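Local coordinates for protein transcriptional regulators (LACI-FAMILY TRANSCRIPTIONAL REGULATORY PROTEIN) (Corynebacterium glutamicum, PDB 3GYB) that probably acts as a LacI-family transcription factor that binds regulatory DNA, and carries a bound magnesium ion, at residues Val10-Tyr15 and Leu38-Ser43; Asp96-Asp101 and Tyr236-Leu241; Ile108-Leu113 and Ala140-His145; Gly156-His161 and Ser182-Thr187; Ile222-Ile227 and Arg266-Pro271. All blocks are in the same frame, centred on the assembly; numbering follows the deposited sequence.

Contact 1. Residues Val10-Tyr15 and Leu38-Ser43; sequences VLIDDY and LSVIDS
Val10 opens the pairing of two parallel strands: its N-H goes to Ser39 O at 2.8 Å and its O takes the N-H of Ile41. Its CB also lies against Val40 CG2, with both side chains on one face of the sheet. Leu11 turns to the other face and lies beside Ile41, the two side chains pointing the same way with Leu11 CG 4.0 Å from Ile41 CB; helix 52-57 closes over both. At Ile12 the N-H reaches Ile41 O at 2.9 Å. Its CG1 sits between the backbone N and the carbonyl carbon (chi1 61°), where it crosses Val40 at about a right angle and meets Val40 CG1 at 3.7 Å. Next, Asp13 O is gripped by both Ser43 OG (2.8 Å) and Ser43 N (3.2 Å), which come from opposite faces of the carbonyl plane. The Tyr15 ring carries Ile12 CD1 on one face, offset toward the rim, while CE2 approaches Asp42 CB and the hydroxyl end meets Val40 tip to tip. A water accepts from Tyr15 N and donates to Asp42 OD2, a carboxylate also held by Ser46 and Thr45. The pair belongs to the beta-alpha-beta unit of strand 7-12, helix 21-31 and strand 37-41, and its outer strand bonds to the second subunit, Ser39 OG reaching Val40 O of that chain. The chemistry implies a change of means along the segment: backbone bonds and aliphatic packing serve the strands, whereas a serine and a bridging water tie together the chain beyond the paired residues, with Tyr15 OH buried without a polar partner.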
# COMPACT_ATOMS: atom_id res chain seq x y z
N VAL A 10 16.29 -3.44 4.35
CA VAL A 10 15.46 -2.27 4.58
C VAL A 10 14.33 -2.66 5.52
O VAL A 10 13.51 -3.52 5.19
CB VAL A 10 14.89 -1.73 3.25
CG1 VAL A 10 14.09 -0.46 3.51
CG2 VAL A 10 16.02 -1.44 2.27
N LEU A 11 14.28 -2.02 6.69
CA LEU A 11 13.24 -2.33 7.67
C LEU A 11 12.09 -1.34 7.68
O LEU A 11 12.30 -0.14 7.85
CB LEU A 11 13.85 -2.41 9.07
CG LEU A 11 14.62 -3.68 9.44
CD1 LEU A 11 15.83 -3.87 8.54
CD2 LEU A 11 15.05 -3.58 10.89
N ILE A 12 10.87 -1.84 7.48
CA ILE A 12 9.69 -0.99 7.52
C ILE A 12 8.72 -1.63 8.50
O ILE A 12 8.90 -2.78 8.89
CB ILE A 12 9.00 -0.87 6.15
CG1 ILE A 12 8.55 -2.25 5.68
CG2 ILE A 12 9.96 -0.23 5.15
CD1 ILE A 12 7.60 -2.20 4.49
N ASP A 13 7.70 -0.89 8.91
CA ASP A 13 6.75 -1.43 9.87
C ASP A 13 5.61 -2.27 9.32
O ASP A 13 5.39 -3.39 9.77
CB ASP A 13 6.12 -0.32 10.71
CG ASP A 13 7.07 0.23 11.75
OD1 ASP A 13 7.67 -0.58 12.48
OD2 ASP A 13 7.20 1.47 11.83
N ASP A 14 4.91 -1.72 8.34
CA ASP A 14 3.72 -2.38 7.82
C ASP A 14 3.51 -2.15 6.32
O ASP A 14 3.47 -1.02 5.86
CB ASP A 14 2.55 -1.81 8.64
CG ASP A 14 1.22 -2.43 8.30
OD1 ASP A 14 1.13 -3.24 7.37
OD2 ASP A 14 0.24 -2.07 9.00
N TYR A 15 3.36 -3.23 5.56
CA TYR A 15 3.14 -3.12 4.12
C TYR A 15 1.83 -2.40 3.80
O TYR A 15 1.66 -1.89 2.69
CB TYR A 15 3.13 -4.52 3.48
CG TYR A 15 4.51 -5.09 3.26
CD1 TYR A 15 5.37 -4.52 2.30
CD2 TYR A 15 4.98 -6.16 4.00
CE1 TYR A 15 6.65 -5.02 2.11
CE2 TYR A 15 6.27 -6.67 3.81
CZ TYR A 15 7.10 -6.09 2.86
OH TYR A 15 8.37 -6.56 2.66
N LEU A 38 18.46 -4.92 -2.66
CA LEU A 38 17.69 -4.66 -1.45
C LEU A 38 16.68 -5.73 -1.10
O LEU A 38 16.09 -6.35 -1.97
CB LEU A 38 16.92 -3.34 -1.61
CG LEU A 38 17.64 -2.14 -2.21
CD1 LEU A 38 16.66 -0.98 -2.33
CD2 LEU A 38 18.83 -1.75 -1.35
N SER A 39 16.48 -5.93 0.20
CA SER A 39 15.49 -6.89 0.69
C SER A 39 14.79 -6.22 1.87
O SER A 39 15.44 -5.56 2.68
CB SER A 39 16.15 -8.20 1.13
OG SER A 39 15.15 -9.19 1.36
N VAL A 40 13.48 -6.39 1.95
CA VAL A 40 12.69 -5.77 3.00
C VAL A 40 12.29 -6.68 4.15
O VAL A 40 11.90 -7.83 3.96
CB VAL A 40 11.40 -5.14 2.40
CG1 VAL A 40 10.54 -4.55 3.50
CG2 VAL A 40 11.78 -4.05 1.40
N ILE A 41 12.39 -6.13 5.36
CA ILE A 41 12.03 -6.82 6.59
C ILE A 41 10.95 -5.94 7.22
O ILE A 41 11.14 -4.73 7.34
CB ILE A 41 13.24 -6.90 7.56
CG1 ILE A 41 14.36 -7.74 6.94
CG2 ILE A 41 12.80 -7.45 8.91
CD1 ILE A 41 14.04 -9.22 6.81
N ASP A 42 9.82 -6.51 7.61
CA ASP A 42 8.78 -5.70 8.23
C ASP A 42 8.71 -6.01 9.73
O ASP A 42 9.51 -6.80 10.23
CB ASP A 42 7.43 -5.94 7.54
CG ASP A 42 6.71 -7.18 8.03
OD1 ASP A 42 7.37 -8.10 8.55
OD2 ASP A 42 5.46 -7.23 7.88
N SER A 43 7.79 -5.38 10.44
CA SER A 43 7.69 -5.63 11.88
C SER A 43 6.51 -6.51 12.27
O SER A 43 6.31 -6.79 13.45
CB SER A 43 7.59 -4.30 12.63
OG SER A 43 6.33 -3.68 12.40
O HOH W 1 3.29 -5.72 7.11

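Contact 2. Residues Asp96-Asp101 and Tyr236-Leu241; sequences DSVAND and YNAALL
Strand 97-100 and helix 236-241 run almost antiparallel, their axes 171° apart and 8.1 Å from each other at closest approach. Val98 and Ala238 bring the two backbones nearest, with CA atoms 5.7 Å apart, and no hydrogen bond joins the segments. The contact is van der Waals packing, with Val98 at its centre. The side chain of Val98 points at the helix and sets its two methyls on adjacent residues of it. CG1, anti to the backbone N (chi1 178°), touches Asn237 CB at 3.8 Å, the two side chains crossing at about a right angle. CG2 is turned to the next helical residue and rests on Ala238 CA, also at 3.8 Å, with Ala238 CB at 4.2 Å. This is how a helix packs on the largely parallel sheet in the alpha/beta sandwich of the periplasmic-binding-protein fold: helix 231-246 lies over the strands, with Ala238 and Leu241 also touching Val83 of strand 82-85, and Asn237 and Val98 both meeting Leu259 of strand 258-264. One turn further along the helix, Leu241 packs at the Asp96 end of the contact. Its CG stands anti to the backbone N (chi1 -176°), and the branch CD2 beyond it reaches Val98 CG2 at 3.9 Å. The same CD2 comes within 4.1 Å of Asp96 C, so a single methyl bears on both the valine and the main chain that leads into the strand. Ser97 turns away from the helix, and its hydroxyl is hydrogen-bonded to Arg88 NE.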
# COMPACT_ATOMS: atom_id res chain seq x y z
N ASP A 96 23.19 9.93 12.13
CA ASP A 96 22.89 8.71 11.39
C ASP A 96 21.43 8.59 10.99
O ASP A 96 20.91 7.49 10.81
CB ASP A 96 23.32 7.49 12.21
CG ASP A 96 22.58 7.38 13.53
OD1 ASP A 96 21.89 8.35 13.92
OD2 ASP A 96 22.70 6.32 14.17
N SER A 97 20.77 9.73 10.85
CA SER A 97 19.38 9.73 10.45
C SER A 97 19.08 10.80 9.41
O SER A 97 19.72 11.86 9.37
CB SER A 97 18.48 9.91 11.67
OG SER A 97 18.55 11.23 12.18
N VAL A 98 18.12 10.49 8.54
CA VAL A 98 17.68 11.40 7.50
C VAL A 98 16.16 11.36 7.61
O VAL A 98 15.57 10.29 7.56
CB VAL A 98 18.08 10.92 6.09
CG1 VAL A 98 17.53 11.88 5.04
CG2 VAL A 98 19.60 10.81 5.97
N ALA A 99 15.54 12.52 7.78
CA ALA A 99 14.09 12.59 7.90
C ALA A 99 13.61 14.00 7.58
O ALA A 99 14.40 14.94 7.55
CB ALA A 99 13.66 12.22 9.32
N ASN A 100 12.32 14.14 7.34
CA ASN A 100 11.78 15.46 7.07
C ASN A 100 11.57 16.12 8.42
O ASN A 100 11.66 15.46 9.46
CB ASN A 100 10.46 15.35 6.29
CG ASN A 100 9.26 15.11 7.20
OD1 ASN A 100 9.31 14.32 8.14
ND2 ASN A 100 8.16 15.79 6.89
N ASP A 101 11.30 17.42 8.41
CA ASP A 101 11.06 18.14 9.65
C ASP A 101 9.58 17.99 9.99
O ASP A 101 8.74 18.69 9.43
CB ASP A 101 11.40 19.62 9.46
CG ASP A 101 11.34 20.40 10.74
OD1 ASP A 101 10.57 20.02 11.65
OD2 ASP A 101 12.07 21.41 10.84
N TYR A 236 16.84 9.32 -0.93
CA TYR A 236 18.02 9.75 -1.67
C TYR A 236 19.19 10.03 -0.73
O TYR A 236 20.28 9.48 -0.89
CB TYR A 236 17.71 11.00 -2.48
CG TYR A 236 18.89 11.54 -3.26
CD1 TYR A 236 19.35 10.89 -4.40
CD2 TYR A 236 19.55 12.70 -2.84
CE1 TYR A 236 20.45 11.38 -5.11
CE2 TYR A 236 20.64 13.19 -3.54
CZ TYR A 236 21.09 12.52 -4.67
OH TYR A 236 22.19 12.99 -5.36
N ASN A 237 18.97 10.90 0.25
CA ASN A 237 20.03 11.26 1.17
C ASN A 237 20.42 10.12 2.10
O ASN A 237 21.59 10.00 2.49
CB ASN A 237 19.63 12.50 1.97
CG ASN A 237 19.65 13.76 1.12
OD1 ASN A 237 18.64 14.15 0.53
ND2 ASN A 237 20.82 14.39 1.03
N ALA A 238 19.46 9.28 2.45
CA ALA A 238 19.75 8.15 3.32
C ALA A 238 20.69 7.19 2.60
O ALA A 238 21.60 6.62 3.20
CB ALA A 238 18.45 7.42 3.70
N ALA A 239 20.47 7.00 1.30
CA ALA A 239 21.31 6.13 0.50
C ALA A 239 22.72 6.71 0.44
O ALA A 239 23.71 6.00 0.64
CB ALA A 239 20.74 5.97 -0.91
N LEU A 240 22.82 8.01 0.18
CA LEU A 240 24.12 8.66 0.12
C LEU A 240 24.83 8.56 1.47
O LEU A 240 26.04 8.30 1.52
CB LEU A 240 23.99 10.13 -0.26
CG LEU A 240 23.56 10.46 -1.69
CD1 LEU A 240 23.51 11.97 -1.87
CD2 LEU A 240 24.54 9.84 -2.68
N LEU A 241 24.09 8.75 2.55
CA LEU A 241 24.69 8.69 3.89
C LEU A 241 25.22 7.29 4.19
O LEU A 241 26.33 7.15 4.71
CB LEU A 241 23.66 9.10 4.96
CG LEU A 241 24.17 9.17 6.40
CD1 LEU A 241 25.26 10.23 6.50
CD2 LEU A 241 23.03 9.50 7.35

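Contact 3. Residues Ile108-Leu113 and Ala140-His145; sequences IATKHL and ATMRAH
Thr110 and Thr141 bring together two neighbouring helices beside the central sheet of a periplasmic-binding-protein-like fold. Helix 102-115 and helix 129-144 are joined through strand 121-124, and their short segments cross at -37° with axes 9.5 Å apart. In the inner, apolar part of the interface the two threonine side chains slide past each other in opposite directions, and Thr110 CG2 meets Thr141 CG2 at 3.7 Å. In both residues OG1 lies beside the backbone N (chi1 -53° for Thr110 and -60° for Thr141), which leaves CG2 anti to that N. From there the hydroxyls bond within their own helices, Thr110 OG1 to Ala106 O and Thr141 OG1 to Ser137 O, so that methyls are what the threonines offer across the gap. The selenium of the selenomethionine Met142 also touches Thr110 CG2, SE lying 3.7 Å away and the two side chains crossing at about a right angle. Thr110 also rests on Phe181 of strand 179-182, which places this part of the interface against the sheet. A second kind of contact, between a long aliphatic chain and an imidazole, lies nearer the surface. Lys111, bent at chi2 and chi4, crosses His145 at about a right angle and brings its CD and CE methylenes obliquely to the ring, closer than its amine. His145 follows directly on the last turn of its helix, and its ring also has Thr141 CG2 at the edge, in plane. Lys111 CD lies 3.4 Å from His145 NE2, and Lys111 CE comes to 3.5 Å from His145 CE1.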
# COMPACT_ATOMS: atom_id res chain seq x y z
N ILE A 108 2.69 23.41 8.95
CA ILE A 108 2.14 23.77 7.65
C ILE A 108 0.70 23.28 7.54
O ILE A 108 -0.18 24.01 7.10
CB ILE A 108 2.96 23.14 6.51
CG1 ILE A 108 4.37 23.75 6.48
CG2 ILE A 108 2.25 23.34 5.18
CD1 ILE A 108 5.28 23.16 5.42
N ALA A 109 0.48 22.03 7.93
CA ALA A 109 -0.85 21.43 7.86
C ALA A 109 -1.86 22.19 8.71
O ALA A 109 -2.95 22.51 8.26
CB ALA A 109 -0.79 19.97 8.30
N THR A 110 -1.48 22.45 9.96
CA THR A 110 -2.36 23.15 10.89
C THR A 110 -2.61 24.58 10.44
O THR A 110 -3.75 25.04 10.43
CB THR A 110 -1.75 23.14 12.30
OG1 THR A 110 -1.44 21.79 12.66
CG2 THR A 110 -2.73 23.71 13.31
N LYS A 111 -1.55 25.27 10.05
CA LYS A 111 -1.66 26.64 9.60
C LYS A 111 -2.55 26.72 8.36
O LYS A 111 -3.31 27.67 8.20
CB LYS A 111 -0.27 27.21 9.28
CG LYS A 111 -0.27 28.67 8.82
CD LYS A 111 -0.81 29.59 9.90
CE LYS A 111 -0.72 31.05 9.48
NZ LYS A 111 0.67 31.43 9.11
N HIS A 112 -2.48 25.71 7.50
CA HIS A 112 -3.31 25.70 6.30
C HIS A 112 -4.79 25.69 6.68
O HIS A 112 -5.59 26.44 6.14
CB HIS A 112 -2.99 24.48 5.42
CG HIS A 112 -3.77 24.43 4.14
ND1 HIS A 112 -3.72 25.44 3.20
CD2 HIS A 112 -4.60 23.49 3.64
CE1 HIS A 112 -4.49 25.11 2.17
NE2 HIS A 112 -5.03 23.94 2.41
N LEU A 113 -5.15 24.82 7.63
CA LEU A 113 -6.53 24.74 8.08
C LEU A 113 -6.95 26.05 8.73
O LEU A 113 -8.07 26.53 8.52
CB LEU A 113 -6.69 23.58 9.07
CG LEU A 113 -6.45 22.20 8.46
CD1 LEU A 113 -6.66 21.12 9.53
CD2 LEU A 113 -7.42 21.98 7.30
N ALA A 140 1.21 23.18 19.51
CA ALA A 140 1.94 24.44 19.59
C ALA A 140 1.44 25.45 18.56
O ALA A 140 1.33 26.64 18.84
CB ALA A 140 3.44 24.20 19.40
N THR A 141 1.15 24.96 17.35
CA THR A 141 0.67 25.84 16.30
C THR A 141 -0.73 26.34 16.62
O THR A 141 -1.03 27.51 16.38
CB THR A 141 0.66 25.11 14.95
OG1 THR A 141 2.00 24.69 14.64
CG2 THR A 141 0.16 26.04 13.84
N MSE A 142 -1.58 25.47 17.15
CA MSE A 142 -2.93 25.89 17.50
C MSE A 142 -2.86 26.99 18.57
O MSE A 142 -3.49 28.03 18.44
CB MSE A 142 -3.76 24.71 18.02
CG MSE A 142 -4.20 23.72 16.95
SE MSE A 142 -5.51 24.42 15.69
CE MSE A 142 -7.07 24.43 16.84
N ARG A 143 -2.08 26.75 19.63
CA ARG A 143 -1.95 27.74 20.70
C ARG A 143 -1.25 29.02 20.25
O ARG A 143 -1.53 30.10 20.76
CB ARG A 143 -1.20 27.13 21.89
CG ARG A 143 -1.97 26.01 22.56
CD ARG A 143 -1.45 25.72 23.96
NE ARG A 143 -2.27 24.70 24.60
CZ ARG A 143 -2.10 23.39 24.45
NH1 ARG A 143 -1.12 22.94 23.68
NH2 ARG A 143 -2.92 22.54 25.06
N ALA A 144 -0.34 28.90 19.29
CA ALA A 144 0.35 30.08 18.79
C ALA A 144 -0.67 31.02 18.15
O ALA A 144 -0.53 32.24 18.20
CB ALA A 144 1.40 29.69 17.77
N HIS A 145 -1.70 30.43 17.55
CA HIS A 145 -2.76 31.18 16.88
C HIS A 145 -3.99 31.43 17.74
O HIS A 145 -5.05 31.80 17.23
CB HIS A 145 -3.14 30.46 15.59
CG HIS A 145 -2.06 30.48 14.55
ND1 HIS A 145 -1.79 31.60 13.79
CD2 HIS A 145 -1.14 29.55 14.20
CE1 HIS A 145 -0.76 31.35 13.00
NE2 HIS A 145 -0.34 30.11 13.23

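Contact 4. Residues Gly156-His161 and Ser182-Thr187; sequences GPAVEH and SSNDIT
Ala158 and Ile186 make the apolar part of this contact, where two helix starts come together. Ala158 CB meets Ile186 CG2 at 3.8 Å, and two residues on, Glu160 CB approaches Ile186 CD1 at 4.1 Å. The same Ala158 methyl lies beside the amide of Asn184, with Asn184 CG 3.7 Å from Ala158 CB. Hydrogen bonding serves mainly to fix Asn184, the N-cap of helix 185-198. Its CG lies between the backbone N and the carbonyl carbon (chi1 52°), and Asn184 OD1 accepts from Thr187 N at 2.9 Å, almost in line with the C=O bond, and from Thr187 OG1 at 2.8 Å, tilted 30° from the carbonyl plane. Water supplies the polar link between the segments: it accepts from Val159 N and donates to Thr187 OG1 at 2.7 Å. Asn184 packs on Asp212, one of the magnesium ligands, while Glu160 touches Thr219 of the second subunit. The chemistry implies that the two bonds from Thr187 N and OG1 to Asn184 OD1 limit the rotation of the amide next to the magnesium ligand Asp212, while the Thr187 hydroxyl also accepts from the bridging water.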
# COMPACT_ATOMS: atom_id res chain seq x y z
N GLY A 156 -1.79 4.23 19.34
CA GLY A 156 -1.42 2.99 18.69
C GLY A 156 -0.75 3.24 17.35
O GLY A 156 -0.40 4.37 17.04
N PRO A 157 -0.56 2.19 16.54
CA PRO A 157 0.08 2.33 15.23
C PRO A 157 -0.85 2.92 14.17
O PRO A 157 -2.08 2.89 14.32
CB PRO A 157 0.48 0.90 14.89
CG PRO A 157 -0.66 0.12 15.47
CD PRO A 157 -0.86 0.77 16.82
N ALA A 158 -0.26 3.44 13.11
CA ALA A 158 -1.03 4.03 12.02
C ALA A 158 -1.66 2.94 11.17
O ALA A 158 -0.97 2.25 10.41
CB ALA A 158 -0.13 4.90 11.17
N VAL A 159 -2.97 2.78 11.31
CA VAL A 159 -3.71 1.78 10.54
C VAL A 159 -5.04 2.39 10.12
O VAL A 159 -5.62 3.21 10.84
CB VAL A 159 -3.97 0.50 11.36
CG1 VAL A 159 -2.66 -0.25 11.57
CG2 VAL A 159 -4.60 0.84 12.69
N GLU A 160 -5.52 2.01 8.94
CA GLU A 160 -6.76 2.55 8.42
C GLU A 160 -7.96 2.29 9.31
O GLU A 160 -8.76 3.19 9.55
CB GLU A 160 -7.03 1.99 7.01
CG GLU A 160 -8.31 2.50 6.34
CD GLU A 160 -9.58 1.83 6.83
OE1 GLU A 160 -9.52 0.64 7.20
OE2 GLU A 160 -10.64 2.49 6.83
N HIS A 161 -8.10 1.07 9.82
CA HIS A 161 -9.26 0.77 10.64
C HIS A 161 -9.38 1.68 11.85
O HIS A 161 -10.48 2.12 12.18
CB HIS A 161 -9.25 -0.69 11.10
CG HIS A 161 -10.52 -1.10 11.77
ND1 HIS A 161 -11.70 -1.29 11.08
CD2 HIS A 161 -10.82 -1.29 13.08
CE1 HIS A 161 -12.67 -1.57 11.93
NE2 HIS A 161 -12.16 -1.58 13.15
N SER A 182 -4.90 14.74 9.98
CA SER A 182 -4.55 13.35 10.28
C SER A 182 -3.03 13.20 10.30
O SER A 182 -2.34 13.67 9.40
CB SER A 182 -5.15 12.43 9.21
OG SER A 182 -4.91 11.08 9.54
N SER A 183 -2.52 12.53 11.33
CA SER A 183 -1.08 12.35 11.47
C SER A 183 -0.43 11.77 10.22
O SER A 183 0.72 12.07 9.93
CB SER A 183 -0.77 11.47 12.68
OG SER A 183 0.59 11.61 13.06
N ASN A 184 -1.17 10.95 9.48
CA ASN A 184 -0.63 10.38 8.25
C ASN A 184 -1.76 10.01 7.29
O ASN A 184 -2.93 10.02 7.67
CB ASN A 184 0.23 9.16 8.55
CG ASN A 184 -0.49 8.15 9.40
OD1 ASN A 184 -1.54 7.63 9.02
ND2 ASN A 184 0.06 7.87 10.58
N ASP A 185 -1.40 9.71 6.05
CA ASP A 185 -2.38 9.37 5.03
C ASP A 185 -3.22 8.14 5.29
O ASP A 185 -4.43 8.16 5.08
CB ASP A 185 -1.70 9.19 3.67
CG ASP A 185 -1.26 10.51 3.05
OD1 ASP A 185 -1.50 11.58 3.65
OD2 ASP A 185 -0.67 10.46 1.94
N ILE A 186 -2.60 7.05 5.74
CA ILE A 186 -3.37 5.83 5.96
C ILE A 186 -4.45 6.07 7.00
O ILE A 186 -5.57 5.58 6.88
CB ILE A 186 -2.44 4.65 6.36
CG1 ILE A 186 -3.21 3.33 6.27
CG2 ILE A 186 -1.88 4.85 7.75
CD1 ILE A 186 -3.72 3.02 4.87
N THR A 187 -4.14 6.87 8.02
CA THR A 187 -5.13 7.19 9.03
C THR A 187 -6.22 8.05 8.39
O THR A 187 -7.41 7.89 8.68
CB THR A 187 -4.47 7.93 10.21
OG1 THR A 187 -3.58 7.03 10.88
CG2 THR A 187 -5.53 8.42 11.21
O HOH W 2 -4.43 5.21 12.72

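Contact 5. Residues Ile222-Ile227 and Arg266-Pro271; sequences INLTTI and RGTCAP
Arg266 leaves its backbone with CG beside the N (chi1 -68°) and runs extended to NE, which carries the guanidinium past Asn223 to Leu224. There Arg266 NH1 bonds to Leu224 O at 3.0 Å, the carbonyl lying in the guanidinium plane at its edge. Thr268 puts OG1 between its backbone N and carbonyl carbon (chi1 56°), where it accepts from Thr225 N at 2.9 Å; the same hydroxyl bonds to Ile208 O. In return Thr225 OG1 takes the N-H of Arg266, also at 2.9 Å, and a weak bond from Thr268 N. Gly267 N reaches Asn223 O at 3.1 Å, and the Asn223 side chain crosses Arg266 obliquely, with Asn223 OD1 3.5 Å from Arg266 CD. A water donates to Arg266 O and accepts from Cys269 N. Leu224 CD2 touches Thr268 OG1, while Thr226 CG2 lies at the guanidinium edge. Arg266 NH2 continues to Asn213, and Thr226 OG1 to Asp185 and Asn213. Such an exchange of backbone and hydroxyl bonds joins the loop before strand 226-228 to the chain after strand 258-264, its neighbour in the sheet of this periplasmic-binding-protein-like fold, close to the magnesium site of Asp212, Asp229 and Ser231.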
# COMPACT_ATOMS: atom_id res chain seq x y z
N ILE A 222 -9.18 9.03 -4.26
CA ILE A 222 -8.97 9.57 -2.93
C ILE A 222 -8.65 11.06 -2.99
O ILE A 222 -9.20 11.85 -2.21
CB ILE A 222 -7.87 8.76 -2.22
CG1 ILE A 222 -8.31 7.29 -2.16
CG2 ILE A 222 -7.62 9.31 -0.83
CD1 ILE A 222 -7.27 6.35 -1.57
N ASN A 223 -7.76 11.45 -3.91
CA ASN A 223 -7.42 12.85 -4.13
C ASN A 223 -7.25 13.62 -2.82
O ASN A 223 -7.88 14.66 -2.60
CB ASN A 223 -8.53 13.48 -4.97
CG ASN A 223 -8.10 14.77 -5.63
OD1 ASN A 223 -6.97 14.90 -6.09
ND2 ASN A 223 -9.02 15.73 -5.70
N LEU A 224 -6.36 13.12 -1.97
CA LEU A 224 -6.12 13.66 -0.63
C LEU A 224 -5.12 14.81 -0.48
O LEU A 224 -3.97 14.71 -0.90
CB LEU A 224 -5.64 12.50 0.25
CG LEU A 224 -6.04 12.23 1.71
CD1 LEU A 224 -4.88 11.50 2.37
CD2 LEU A 224 -6.38 13.49 2.48
N THR A 225 -5.57 15.90 0.14
CA THR A 225 -4.68 17.03 0.41
C THR A 225 -3.78 16.48 1.51
O THR A 225 -4.26 15.89 2.48
CB THR A 225 -5.48 18.24 0.91
OG1 THR A 225 -6.28 18.74 -0.17
CG2 THR A 225 -4.56 19.35 1.42
N THR A 226 -2.48 16.67 1.36
CA THR A 226 -1.54 16.08 2.31
C THR A 226 -0.22 16.84 2.37
O THR A 226 0.09 17.67 1.51
CB THR A 226 -1.26 14.62 1.87
OG1 THR A 226 -0.37 13.97 2.77
CG2 THR A 226 -0.65 14.61 0.46
N ILE A 227 0.56 16.56 3.41
CA ILE A 227 1.86 17.18 3.57
C ILE A 227 2.89 16.23 2.97
O ILE A 227 2.99 15.07 3.37
CB ILE A 227 2.21 17.38 5.06
CG1 ILE A 227 1.21 18.35 5.71
CG2 ILE A 227 3.65 17.87 5.19
CD1 ILE A 227 1.12 19.70 5.04
N ARG A 266 -5.00 19.13 -2.77
CA ARG A 266 -5.80 18.33 -3.66
C ARG A 266 -7.27 18.65 -3.41
O ARG A 266 -7.62 19.83 -3.36
CB ARG A 266 -5.50 16.83 -3.49
CG ARG A 266 -4.08 16.48 -3.97
CD ARG A 266 -3.93 15.01 -4.35
NE ARG A 266 -2.57 14.75 -4.84
CZ ARG A 266 -1.55 14.38 -4.08
NH1 ARG A 266 -1.71 14.21 -2.77
NH2 ARG A 266 -0.35 14.22 -4.62
N GLY A 267 -8.12 17.65 -3.21
CA GLY A 267 -9.52 17.99 -3.05
C GLY A 267 -10.23 17.79 -1.73
O GLY A 267 -11.45 17.92 -1.67
N THR A 268 -9.49 17.52 -0.66
CA THR A 268 -10.14 17.27 0.62
C THR A 268 -10.22 18.41 1.63
O THR A 268 -10.67 18.21 2.76
CB THR A 268 -9.51 16.05 1.30
OG1 THR A 268 -8.10 16.25 1.43
CG2 THR A 268 -9.77 14.78 0.48
N CYS A 269 -9.80 19.61 1.24
CA CYS A 269 -9.88 20.78 2.12
C CYS A 269 -10.61 21.89 1.39
O CYS A 269 -10.58 21.96 0.16
CB CYS A 269 -8.49 21.27 2.54
SG CYS A 269 -7.68 20.28 3.83
N ALA A 270 -11.26 22.77 2.15
CA ALA A 270 -11.98 23.90 1.58
C ALA A 270 -12.09 24.99 2.64
O ALA A 270 -12.00 24.71 3.83
CB ALA A 270 -13.36 23.46 1.11
N PRO A 271 -12.28 26.25 2.21
CA PRO A 271 -12.40 27.35 3.17
C PRO A 271 -13.68 27.32 4.00
O PRO A 271 -14.73 26.87 3.53
CB PRO A 271 -12.31 28.59 2.28
CG PRO A 271 -12.92 28.12 0.99
CD PRO A 271 -12.32 26.74 0.83
O HOH W 3 -7.56 20.88 -0.70

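Overall arrangement
Contacts 1, 2 and 3 are largely buried, though contact 3 runs out to the surface at its histidine; contacts 4 and 5 are partly buried. Contacts 1, 2 and 5 reach one sheet by different means: strand pairing in contact 1, helix-on-strand packing without hydrogen bonds in contact 2, and loops cross-bonded through threonines in contact 5. Contacts 2 and 3 take up consecutive elements, strand 97-100 and helix 102-115. Contacts 3 and 5 touch where Ala109 packs on Ile227. Contacts 4 and 5 meet through Asp185 and Thr226 near the magnesium site, where polar groups prevail, whereas contact 3 is mostly apolar and remote from it.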